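Local coordinates for protein probable porin (Pseudomonas aeruginosa, PDB 4FSO) that probably forms a water-filled pore through the outer membrane that lets small solutes diffuse into the cell, at residues His273-Gly278 with Trp315-Asp320; Asn300-Asn305 with Glu355-Leu360; Asp240-Asp245 with Ala261-Leu266. All coordinates share one frame; numbering follows the deposited sequence.

From the N terminus, contact 3 comes first. It pairs strands 236-248 and 258-270 and closes a hairpin, with 15 residues between its segments. The chain then turns into strand 273-283, where contact 1 opens. A277 O accepts a probable hydrogen bond from L266 N, so contacts 3 and 1 lie on neighbouring strands. Contact 1 closes at 315-320, around a loop that bends inward. Residues 300-305 belong to that loop and start contact 2, which closes only at 355-360. Contacts 1 and 2 therefore cross. They meet where Q316 NE2 bonds N300 OD1. Contacts 1 and 3 zip adjacent strands of the barrel wall, and contact 2 ties the inner loop to the wall.

Contact 1: His273-Gly278 with Trp315-Asp320; sequences HTLSAG and WQLRYD. With C8E ((hydroxyethyloxy)tri(ethyloxy)octane), chain F; C8E ((hydroxyethyloxy)tri(ethyloxy)octane), chain G.
The carbonyl oxygen of T274 takes one hydrogen bond from the facing strand, with a CA-H...O contact from Y319 beside it. D320 N donates to T274 O at 2.8 Å, nearly straight at 162°. The return bond from T274 N to D320 O is weak. Further along, S276 pairs with R318 and G278 with Q316, each by two backbone hydrogen bonds. S276 N reaches R318 O at 2.9 Å.

The side chains fall on two faces. On the face with T274, S276, R318 and D320, T274 CB meets D320 CB at 3.8 Å, their side chains crossing obliquely. R318 stays extended and holds D320 of its own strand in a bidentate, side-on salt bridge. R318 NE meets D320 OD2 at 2.6 Å, and NH2 takes OD1. Both carboxylate oxygens use their syn lone pairs, which would restrict the rotation of both groups. The amide of Q316 is claimed from inside the barrel, where its NE2 bonds A299 O and N300 OD1.

The other face carries L275, A277, L317 and Y319. L275 CD1 touches L317 CD2 at 3.8 Å. The Y319 ring, with CG anti to the backbone N (chi1 164°), lies alongside the imidazole of H273. Their rims meet, and neither ring lies over the other. H273 ND1 makes a weak hydrogen bond to Y319 OH, and H273 is poorly ordered. Two detergent molecules mark this side as the membrane surface. A277 CB rests on C7 of one at 3.6 Å, and the W315 ring meets C10 of the other at its edge, through CD1.

Polar residues inward, apolar ones against detergent, and antiparallel neighbours in register are the signature of a porin barrel wall, here the OprD-type barrel.

Contact 2: Asn300-Asn305 with Glu355-Leu360; sequences NYLQVN and ERDIEL. With C8E ((hydroxyethyloxy)tri(ethyloxy)octane), chain E.
V304 N donates to E355 OE2, fixing a loop to the inner wall of the OprD-type barrel. Segment 300-305 belongs to the long connection between strands 273-283 and 313-322, which folds into the lumen. E355 and D357 point inward from strand 350-363 to meet it, and E359 is joined to it by a water. This is consistent with the pore-narrowing loops of the family.

V304 N to E355 OE2 is 2.9 Å. V304 N comes in on the syn side of OE2, somewhat out of the carboxylate plane. E355 gets there by a fully extended chain, with CG anti to the backbone N (chi1 176°). The other oxygen, E355 OE1, faces N305 N at 3.0 Å. Q303 N donates to D357 OD2 across 3.3 Å, a long but fairly straight bond (164°). D357 OD2 has a stronger partner in R336, whose NE forms a salt bridge to it. The charge of R336 may partly offset the neighbouring charges of E355 and D357.

The amide of Q303 is also engaged. Its NE2 bonds E394 OE2, on strand 392-404. A water donates to E359 OE2 at 3.1 Å and lies next to Q303 OE1, at a distance too short to trust. E359 itself is salt-bridged to R375 and R377. N305 ND2 makes a weak bond to E353, and the loop closes on itself through L302 N to N305 O.

L302 lies against the two carboxylates. It runs past E355 in the opposite direction, with L302 CB 3.3 Å from E355 OE2. L302 CG is 3.2 Å from D357 OD2. Carbon-to-carbon packing comes from L302 CD2, 3.8 Å from E355 CG. On the outward side of the strand, I358 CD1 lies 3.7 Å from the detergent ether oxygen O12.

Contact 3: Asp240-Asp245 with Ala261-Leu266; sequences DLRWFD and ALSLLL
R242 and S263 bind each other through two nearly straight backbone hydrogen bonds. S263 N reaches R242 O at 2.9 Å (170°), and R242 N returns the bond to S263 O. D240 pairs with L265, and F244 with A261, in the same two-bond way; F244 N meets A261 O at 2.7 Å.

On the face with D240, R242, S263 and F244, R242 folds back to D240 of its own strand in a bidentate, side-on salt bridge. R242 NE takes D240 OD1, and R242 NH2 takes D240 OD2 at 3.0 Å, both from well above the carboxylate plane. R242 NH1 bonds Y297 O, and the guanidinium also makes a cation-pi contact with the Y297 ring. A water joins D240 O, at 2.8 Å, to S263 OG. That hydroxyl also bonds A299 N of the inner loop.

These strands, 236-248 and 258-270, form an antiparallel hairpin of the porin barrel, and this face looks into the lumen.

The opposite face is apolar. L241 CG is anti to the backbone N (chi1 -176°), which carries CD1 across to the facing leucines. L241 CD1 touches L262 CD1 at 3.7 Å and lies 4.2 Å from L264 CD1. L262 CD1 packs loosely on W243 CB at 4.3 Å, near the plane of the ring and off its edge.

Contact 1: His273-Gly278 with Trp315-Asp320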
loop_
_atom_site.group_PDB
_atom_site.type_symbol
_atom_site.label_atom_id
_atom_site.label_comp_id
_atom_site.label_asym_id
_atom_site.label_seq_id
_atom_site.Cartn_x
_atom_site.Cartn_y
_atom_site.Cartn_z
ATOM N N HIS A 273 -17.873 -15.903 0.770
ATOM C CA HIS A 273 -17.292 -15.986 2.098
ATOM C C HIS A 273 -15.794 -16.229 2.012
ATOM O O HIS A 273 -15.300 -16.982 1.166
ATOM C CB HIS A 273 -17.958 -17.089 2.923
ATOM C CG HIS A 273 -19.414 -16.851 3.197
ATOM N ND1 HIS A 273 -19.873 -16.336 4.390
ATOM C CD2 HIS A 273 -20.513 -17.068 2.433
ATOM C CE1 HIS A 273 -21.193 -16.245 4.352
ATOM N NE2 HIS A 273 -21.606 -16.682 3.176
ATOM N N THR A 274 -15.076 -15.574 2.906
ATOM C CA THR A 274 -13.639 -15.610 2.886
ATOM C C THR A 274 -13.155 -15.581 4.313
ATOM O O THR A 274 -13.472 -14.656 5.073
ATOM C CB THR A 274 -13.078 -14.404 2.128
ATOM O OG1 THR A 274 -13.777 -14.268 0.884
ATOM C CG2 THR A 274 -11.593 -14.586 1.858
ATOM N N LEU A 275 -12.405 -16.621 4.662
ATOM C CA LEU A 275 -11.738 -16.722 5.949
ATOM C C LEU A 275 -10.239 -16.612 5.728
ATOM O O LEU A 275 -9.667 -17.322 4.915
ATOM C CB LEU A 275 -12.086 -18.035 6.652
ATOM C CG LEU A 275 -11.624 -18.029 8.108
ATOM C CD1 LEU A 275 -12.453 -17.037 8.892
ATOM C CD2 LEU A 275 -11.720 -19.404 8.725
ATOM N N SER A 276 -9.610 -15.684 6.424
ATOM C CA SER A 276 -8.186 -15.459 6.249
ATOM C C SER A 276 -7.445 -15.469 7.581
ATOM O O SER A 276 -7.903 -14.887 8.583
ATOM C CB SER A 276 -7.934 -14.157 5.507
ATOM O OG SER A 276 -8.770 -14.066 4.371
ATOM N N ALA A 277 -6.305 -16.157 7.572
ATOM C CA ALA A 277 -5.442 -16.280 8.732
ATOM C C ALA A 277 -4.051 -15.783 8.351
ATOM O O ALA A 277 -3.511 -16.184 7.339
ATOM C CB ALA A 277 -5.389 -17.714 9.190
ATOM N N GLY A 278 -3.482 -14.900 9.161
ATOM C CA GLY A 278 -2.189 -14.336 8.857
ATOM C C GLY A 278 -1.209 -14.481 10.001
ATOM O O GLY A 278 -1.597 -14.572 11.158
ATOM N N TRP A 315 -0.537 -12.336 14.972
ATOM C CA TRP A 315 -1.405 -13.155 14.139
ATOM C C TRP A 315 -2.705 -12.421 13.821
ATOM O O TRP A 315 -3.125 -11.529 14.558
ATOM C CB TRP A 315 -1.661 -14.539 14.751
ATOM C CG TRP A 315 -2.437 -14.496 16.014
ATOM C CD1 TRP A 315 -1.942 -14.561 17.290
ATOM C CD2 TRP A 315 -3.860 -14.379 16.139
ATOM N NE1 TRP A 315 -2.968 -14.484 18.195
ATOM C CE2 TRP A 315 -4.158 -14.372 17.516
ATOM C CE3 TRP A 315 -4.912 -14.276 15.220
ATOM C CZ2 TRP A 315 -5.461 -14.263 17.997
ATOM C CZ3 TRP A 315 -6.200 -14.171 15.695
ATOM C CH2 TRP A 315 -6.468 -14.166 17.070
ATOM N N GLN A 316 -3.311 -12.796 12.698
ATOM C CA GLN A 316 -4.503 -12.145 12.191
ATOM C C GLN A 316 -5.572 -13.165 11.863
ATOM O O GLN A 316 -5.281 -14.272 11.414
ATOM C CB GLN A 316 -4.197 -11.311 10.942
ATOM C CG GLN A 316 -5.427 -10.677 10.254
ATOM C CD GLN A 316 -5.071 -9.813 9.038
ATOM O OE1 GLN A 316 -5.954 -9.330 8.331
ATOM N NE2 GLN A 316 -3.765 -9.615 8.794
ATOM N N LEU A 317 -6.810 -12.768 12.115
ATOM C CA LEU A 317 -7.969 -13.466 11.645
ATOM C C LEU A 317 -8.803 -12.418 10.927
ATOM O O LEU A 317 -8.970 -11.302 11.413
ATOM C CB LEU A 317 -8.739 -14.015 12.837
ATOM C CG LEU A 317 -9.287 -15.436 12.728
ATOM C CD1 LEU A 317 -10.395 -15.591 13.735
ATOM C CD2 LEU A 317 -9.773 -15.769 11.322
ATOM N N ARG A 318 -9.323 -12.771 9.762
ATOM C CA ARG A 318 -10.127 -11.837 8.973
ATOM C C ARG A 318 -11.280 -12.580 8.286
ATOM O O ARG A 318 -11.175 -13.755 7.904
ATOM C CB ARG A 318 -9.242 -11.136 7.931
ATOM C CG ARG A 318 -9.989 -10.300 6.923
ATOM C CD ARG A 318 -9.078 -9.905 5.789
ATOM N NE ARG A 318 -9.793 -9.211 4.729
ATOM C CZ ARG A 318 -9.473 -8.012 4.256
ATOM N NH1 ARG A 318 -8.438 -7.353 4.750
ATOM N NH2 ARG A 318 -10.209 -7.469 3.290
ATOM N N TYR A 319 -12.396 -11.901 8.131
ATOM C CA TYR A 319 -13.500 -12.524 7.439
ATOM C C TYR A 319 -14.064 -11.516 6.463
ATOM O O TYR A 319 -14.255 -10.351 6.809
ATOM C CB TYR A 319 -14.544 -12.984 8.439
ATOM C CG TYR A 319 -15.865 -13.296 7.808
ATOM C CD1 TYR A 319 -16.067 -14.505 7.156
ATOM C CD2 TYR A 319 -16.922 -12.379 7.868
ATOM C CE1 TYR A 319 -17.279 -14.799 6.575
ATOM C CE2 TYR A 319 -18.133 -12.661 7.290
ATOM C CZ TYR A 319 -18.308 -13.875 6.637
ATOM O OH TYR A 319 -19.519 -14.173 6.053
ATOM N N ASP A 320 -14.287 -11.947 5.228
ATOM C CA ASP A 320 -14.855 -11.053 4.223
ATOM C C ASP A 320 -16.137 -11.662 3.720
ATOM O O ASP A 320 -16.188 -12.861 3.427
ATOM C CB ASP A 320 -13.907 -10.849 3.039
ATOM C CG ASP A 320 -12.680 -10.050 3.398
ATOM O OD1 ASP A 320 -12.758 -8.805 3.356
ATOM O OD2 ASP A 320 -11.637 -10.676 3.699
HETATM C C3 C8E F . -8.070 -20.820 10.670
HETATM C C4 C8E F . -7.665 -20.977 12.134
HETATM C C5 C8E F . -7.219 -19.644 12.734
HETATM C C6 C8E F . -5.713 -19.590 12.971
HETATM C C7 C8E F . -5.182 -18.170 12.789
HETATM C C8 C8E F . -3.706 -18.132 13.172
HETATM O O9 C8E F . -2.841 -17.719 12.127
HETATM C C10 C8E F . -2.188 -18.770 11.435
HETATM C C11 C8E F . -1.185 -18.169 10.445
HETATM O O12 C8E F . -1.344 -18.708 9.151
HETATM C C1 C8E G . -3.802 -23.018 14.702
HETATM C C2 C8E G . -2.634 -22.133 15.133
HETATM C C3 C8E G . -3.023 -20.664 15.330
HETATM C C4 C8E G . -2.050 -19.945 16.267
HETATM C C5 C8E G . -1.587 -18.571 15.776
HETATM C C6 C8E G . -0.206 -18.602 15.128
HETATM C C7 C8E G . 0.561 -17.311 15.375
HETATM C C8 C8E G . 1.732 -17.582 16.317
HETATM O O9 C8E G . 2.414 -16.378 16.596
HETATM C C10 C8E G . 1.552 -15.386 17.111
HETATM C C11 C8E G . 2.307 -14.540 18.127
HETATM O O12 C8E G . 1.381 -13.811 18.898
HETATM C C13 C8E G . 1.270 -14.318 20.217
HETATM C C14 C8E G . -0.127 -14.071 20.786
#

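Contact 2: Asn300-Asn305 with Glu355-Leu360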
loop_
_atom_site.group_PDB
_atom_site.type_symbol
_atom_site.label_atom_id
_atom_site.label_comp_id
_atom_site.label_asym_id
_atom_site.label_seq_id
_atom_site.Cartn_x
_atom_site.Cartn_y
_atom_site.Cartn_z
ATOM N N ASN A 300 -0.109 -8.095 8.113
ATOM C CA ASN A 300 -0.767 -7.438 9.237
ATOM C C ASN A 300 -0.732 -5.908 9.184
ATOM O O ASN A 300 -0.806 -5.234 10.215
ATOM C CB ASN A 300 -0.255 -7.975 10.583
ATOM C CG ASN A 300 -0.511 -9.458 10.747
ATOM O OD1 ASN A 300 -1.195 -10.075 9.931
ATOM N ND2 ASN A 300 0.033 -10.042 11.817
ATOM N N TYR A 301 -0.615 -5.355 7.985
ATOM C CA TYR A 301 -0.839 -3.918 7.854
ATOM C C TYR A 301 -2.326 -3.625 7.942
ATOM O O TYR A 301 -3.089 -3.984 7.058
ATOM C CB TYR A 301 -0.292 -3.329 6.558
ATOM C CG TYR A 301 -0.676 -1.867 6.457
ATOM C CD1 TYR A 301 -0.239 -0.951 7.415
ATOM C CD2 TYR A 301 -1.514 -1.410 5.450
ATOM C CE1 TYR A 301 -0.603 0.383 7.348
ATOM C CE2 TYR A 301 -1.879 -0.071 5.373
ATOM C CZ TYR A 301 -1.418 0.826 6.321
ATOM O OH TYR A 301 -1.780 2.169 6.244
ATOM N N LEU A 302 -2.716 -2.958 9.015
ATOM C CA LEU A 302 -4.121 -2.711 9.323
ATOM C C LEU A 302 -4.440 -1.224 9.179
ATOM O O LEU A 302 -3.611 -0.463 8.697
ATOM C CB LEU A 302 -4.467 -3.242 10.727
ATOM C CG LEU A 302 -5.222 -4.556 10.608
ATOM C CD1 LEU A 302 -4.385 -5.605 9.866
ATOM C CD2 LEU A 302 -5.728 -5.076 11.960
ATOM N N GLN A 303 -5.635 -0.813 9.596
ATOM C CA GLN A 303 -6.087 0.563 9.365
ATOM C C GLN A 303 -5.211 1.558 10.111
ATOM O O GLN A 303 -4.857 2.616 9.574
ATOM C CB GLN A 303 -7.539 0.713 9.774
ATOM C CG GLN A 303 -8.245 1.979 9.291
ATOM C CD GLN A 303 -9.644 2.099 9.893
ATOM O OE1 GLN A 303 -10.416 1.124 9.914
ATOM N NE2 GLN A 303 -9.962 3.280 10.421
ATOM N N VAL A 304 -4.804 1.180 11.320
ATOM C CA VAL A 304 -4.126 2.107 12.214
ATOM C C VAL A 304 -2.681 1.735 12.576
ATOM O O VAL A 304 -1.860 2.592 12.882
ATOM C CB VAL A 304 -5.026 2.374 13.447
ATOM C CG1 VAL A 304 -4.225 2.675 14.698
ATOM C CG2 VAL A 304 -5.958 3.535 13.115
ATOM N N ASN A 305 -2.374 0.451 12.511
ATOM C CA ASN A 305 -1.121 -0.058 13.055
ATOM C C ASN A 305 -0.557 -1.105 12.119
ATOM O O ASN A 305 -1.310 -1.816 11.455
ATOM C CB ASN A 305 -1.300 -0.639 14.466
ATOM C CG ASN A 305 0.027 -1.035 15.109
ATOM O OD1 ASN A 305 0.825 -0.173 15.426
ATOM N ND2 ASN A 305 0.263 -2.344 15.298
ATOM N N GLU A 355 -5.382 -4.839 17.441
ATOM C CA GLU A 355 -6.271 -3.992 16.666
ATOM C C GLU A 355 -7.409 -4.842 16.106
ATOM O O GLU A 355 -7.211 -5.996 15.740
ATOM C CB GLU A 355 -5.511 -3.256 15.547
ATOM C CG GLU A 355 -6.394 -2.393 14.607
ATOM C CD GLU A 355 -5.569 -1.569 13.588
ATOM O OE1 GLU A 355 -4.343 -1.401 13.787
ATOM O OE2 GLU A 355 -6.140 -1.098 12.580
ATOM N N ARG A 356 -8.604 -4.265 16.084
ATOM C CA ARG A 356 -9.748 -4.868 15.427
ATOM C C ARG A 356 -10.308 -3.834 14.449
ATOM O O ARG A 356 -10.426 -2.652 14.769
ATOM C CB ARG A 356 -10.809 -5.284 16.462
ATOM C CG ARG A 356 -11.919 -6.211 15.946
ATOM C CD ARG A 356 -13.022 -5.457 15.211
ATOM N N ASP A 357 -10.640 -4.290 13.248
ATOM C CA ASP A 357 -11.186 -3.411 12.222
ATOM C C ASP A 357 -12.526 -3.977 11.771
ATOM O O ASP A 357 -12.706 -5.201 11.685
ATOM C CB ASP A 357 -10.261 -3.305 10.996
ATOM C CG ASP A 357 -8.958 -2.570 11.282
ATOM O OD1 ASP A 357 -8.926 -1.666 12.142
ATOM O OD2 ASP A 357 -7.952 -2.891 10.619
ATOM N N ILE A 358 -13.456 -3.071 11.482
ATOM C CA ILE A 358 -14.742 -3.418 10.897
ATOM C C ILE A 358 -14.944 -2.549 9.651
ATOM O O ILE A 358 -14.699 -1.340 9.677
ATOM C CB ILE A 358 -15.885 -3.198 11.934
ATOM C CG1 ILE A 358 -15.869 -4.315 12.979
ATOM C CG2 ILE A 358 -17.255 -3.154 11.262
ATOM C CD1 ILE A 358 -16.291 -3.873 14.376
ATOM N N GLU A 359 -15.367 -3.160 8.551
ATOM C CA GLU A 359 -15.647 -2.387 7.339
ATOM C C GLU A 359 -16.971 -2.685 6.677
ATOM O O GLU A 359 -17.435 -3.828 6.627
ATOM C CB GLU A 359 -14.541 -2.549 6.304
ATOM C CG GLU A 359 -13.326 -1.713 6.607
ATOM C CD GLU A 359 -12.402 -1.612 5.425
ATOM O OE1 GLU A 359 -12.776 -2.123 4.347
ATOM O OE2 GLU A 359 -11.311 -1.022 5.571
ATOM N N LEU A 360 -17.551 -1.620 6.144
ATOM C CA LEU A 360 -18.751 -1.691 5.343
ATOM C C LEU A 360 -18.534 -0.907 4.051
ATOM O O LEU A 360 -18.069 0.246 4.059
ATOM C CB LEU A 360 -19.900 -1.089 6.119
ATOM C CG LEU A 360 -21.177 -1.890 5.992
ATOM C CD1 LEU A 360 -20.914 -3.250 6.592
ATOM C CD2 LEU A 360 -22.312 -1.156 6.702
HETATM C C1 C8E E . -16.758 -3.700 21.880
HETATM C C2 C8E E . -17.395 -4.457 20.724
HETATM C C3 C8E E . -17.343 -3.660 19.423
HETATM C C4 C8E E . -18.033 -4.344 18.243
HETATM C C5 C8E E . -18.777 -5.623 18.598
HETATM C C6 C8E E . -18.914 -6.501 17.353
HETATM C C7 C8E E . -18.739 -7.984 17.682
HETATM C C8 C8E E . -18.915 -8.848 16.445
HETATM O O9 C8E E . -18.138 -8.295 15.424
HETATM C C10 C8E E . -16.842 -8.867 15.463
HETATM C C11 C8E E . -15.754 -7.793 15.401
HETATM O O12 C8E E . -15.853 -6.881 16.475
HETATM C C13 C8E E . -14.850 -7.054 17.469
HETATM C C14 C8E E . -15.026 -5.997 18.589
HETATM O O15 C8E E . -13.899 -5.136 18.752
HETATM C C16 C8E E . -13.593 -4.810 20.092
HETATM C C17 C8E E . -13.632 -6.079 20.944
HETATM O O18 C8E E . -12.613 -6.980 20.526
HETATM C C19 C8E E . -13.114 -8.302 20.313
HETATM C C20 C8E E . -12.195 -9.194 19.496
HETATM O O21 C8E E . -13.030 -10.063 18.724
HETATM O O HOH W 1 -10.180 -0.817 8.445
#

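Contact 3: Asp240-Asp245 with Ala261-Leu266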
loop_
_atom_site.group_PDB
_atom_site.type_symbol
_atom_site.label_atom_id
_atom_site.label_comp_id
_atom_site.label_asym_id
_atom_site.label_seq_id
_atom_site.Cartn_x
_atom_site.Cartn_y
_atom_site.Cartn_z
ATOM N N ASP A 240 -0.062 -16.115 0.493
ATOM C CA ASP A 240 0.714 -14.928 0.176
ATOM C C ASP A 240 1.916 -14.837 1.107
ATOM O O ASP A 240 1.781 -14.549 2.300
ATOM C CB ASP A 240 -0.154 -13.677 0.299
ATOM C CG ASP A 240 0.431 -12.495 -0.426
ATOM O OD1 ASP A 240 1.682 -12.423 -0.532
ATOM O OD2 ASP A 240 -0.360 -11.645 -0.905
ATOM N N LEU A 241 3.091 -15.100 0.548
ATOM C CA LEU A 241 4.326 -15.118 1.311
ATOM C C LEU A 241 5.211 -13.925 0.980
ATOM O O LEU A 241 5.550 -13.710 -0.177
ATOM C CB LEU A 241 5.087 -16.405 1.035
ATOM C CG LEU A 241 6.349 -16.510 1.883
ATOM C CD1 LEU A 241 5.997 -16.447 3.358
ATOM C CD2 LEU A 241 7.064 -17.802 1.573
ATOM N N ARG A 242 5.590 -13.170 2.009
ATOM C CA ARG A 242 6.401 -11.955 1.859
ATOM C C ARG A 242 7.558 -11.923 2.851
ATOM O O ARG A 242 7.388 -12.185 4.047
ATOM C CB ARG A 242 5.553 -10.693 2.089
ATOM C CG ARG A 242 4.153 -10.763 1.543
ATOM C CD ARG A 242 3.736 -9.483 0.946
ATOM N NE ARG A 242 2.372 -9.606 0.469
ATOM C CZ ARG A 242 1.391 -8.765 0.769
ATOM N NH1 ARG A 242 1.627 -7.704 1.527
ATOM N NH2 ARG A 242 0.175 -8.976 0.292
ATOM N N TRP A 243 8.729 -11.559 2.355
ATOM C CA TRP A 243 9.916 -11.487 3.177
ATOM C C TRP A 243 10.717 -10.234 2.857
ATOM O O TRP A 243 10.866 -9.874 1.693
ATOM C CB TRP A 243 10.772 -12.718 2.925
ATOM C CG TRP A 243 12.027 -12.673 3.703
ATOM C CD1 TRP A 243 12.152 -12.781 5.060
ATOM C CD2 TRP A 243 13.352 -12.485 3.195
ATOM N NE1 TRP A 243 13.468 -12.681 5.424
ATOM C CE2 TRP A 243 14.230 -12.509 4.299
ATOM C CE3 TRP A 243 13.881 -12.307 1.912
ATOM C CZ2 TRP A 243 15.615 -12.365 4.164
ATOM C CZ3 TRP A 243 15.260 -12.160 1.781
ATOM C CH2 TRP A 243 16.108 -12.195 2.901
ATOM N N PHE A 244 11.220 -9.554 3.879
ATOM C CA PHE A 244 12.041 -8.361 3.649
ATOM C C PHE A 244 13.300 -8.382 4.475
ATOM O O PHE A 244 13.284 -8.710 5.661
ATOM C CB PHE A 244 11.311 -7.057 3.996
ATOM C CG PHE A 244 10.163 -6.731 3.099
ATOM C CD1 PHE A 244 8.890 -7.236 3.367
ATOM C CD2 PHE A 244 10.340 -5.895 1.999
ATOM C CE1 PHE A 244 7.804 -6.919 2.538
ATOM C CE2 PHE A 244 9.266 -5.571 1.171
ATOM C CZ PHE A 244 7.983 -6.082 1.445
ATOM N N ASP A 245 14.391 -7.970 3.854
ATOM C CA ASP A 245 15.640 -7.925 4.559
ATOM C C ASP A 245 16.152 -6.524 4.367
ATOM O O ASP A 245 16.318 -6.100 3.233
ATOM C CB ASP A 245 16.590 -8.944 3.954
ATOM C CG ASP A 245 17.758 -9.242 4.836
ATOM O OD1 ASP A 245 18.128 -8.393 5.662
ATOM O OD2 ASP A 245 18.316 -10.341 4.705
ATOM N N ALA A 261 11.670 -8.999 8.010
ATOM C CA ALA A 261 10.227 -9.033 8.149
ATOM C C ALA A 261 9.633 -10.181 7.342
ATOM O O ALA A 261 9.814 -10.275 6.127
ATOM C CB ALA A 261 9.627 -7.718 7.730
ATOM N N LEU A 262 8.921 -11.054 8.037
ATOM C CA LEU A 262 8.239 -12.143 7.376
ATOM C C LEU A 262 6.738 -12.064 7.606
ATOM O O LEU A 262 6.283 -11.857 8.723
ATOM C CB LEU A 262 8.791 -13.474 7.878
ATOM C CG LEU A 262 8.214 -14.721 7.221
ATOM C CD1 LEU A 262 8.134 -14.541 5.737
ATOM C CD2 LEU A 262 9.070 -15.939 7.554
ATOM N N SER A 263 5.963 -12.201 6.542
ATOM C CA SER A 263 4.530 -12.385 6.719
ATOM C C SER A 263 3.970 -13.404 5.775
ATOM O O SER A 263 4.431 -13.586 4.632
ATOM C CB SER A 263 3.729 -11.077 6.630
ATOM O OG SER A 263 3.524 -10.649 5.297
ATOM N N LEU A 264 2.953 -14.073 6.280
ATOM C CA LEU A 264 2.281 -15.111 5.537
ATOM C C LEU A 264 0.776 -14.955 5.745
ATOM O O LEU A 264 0.274 -14.903 6.879
ATOM C CB LEU A 264 2.766 -16.473 6.007
ATOM C CG LEU A 264 1.999 -17.693 5.515
ATOM C CD1 LEU A 264 2.130 -17.855 3.999
ATOM C CD2 LEU A 264 2.541 -18.892 6.243
ATOM N N LEU A 265 0.059 -14.844 4.642
ATOM C CA LEU A 265 -1.381 -14.801 4.712
ATOM C C LEU A 265 -1.954 -15.962 3.892
ATOM O O LEU A 265 -1.519 -16.234 2.766
ATOM C CB LEU A 265 -1.889 -13.448 4.222
ATOM C CG LEU A 265 -3.399 -13.186 4.285
ATOM C CD1 LEU A 265 -3.835 -12.608 5.630
ATOM C CD2 LEU A 265 -3.806 -12.266 3.141
ATOM N N LEU A 266 -2.916 -16.654 4.489
ATOM C CA LEU A 266 -3.640 -17.751 3.852
ATOM C C LEU A 266 -5.142 -17.451 3.806
ATOM O O LEU A 266 -5.725 -17.031 4.814
ATOM C CB LEU A 266 -3.431 -19.033 4.647
ATOM C CG LEU A 266 -2.346 -20.003 4.209
ATOM C CD1 LEU A 266 -1.136 -19.267 3.660
ATOM C CD2 LEU A 266 -1.975 -20.844 5.412
HETATM O O HOH W 2 1.779 -11.975 3.488
#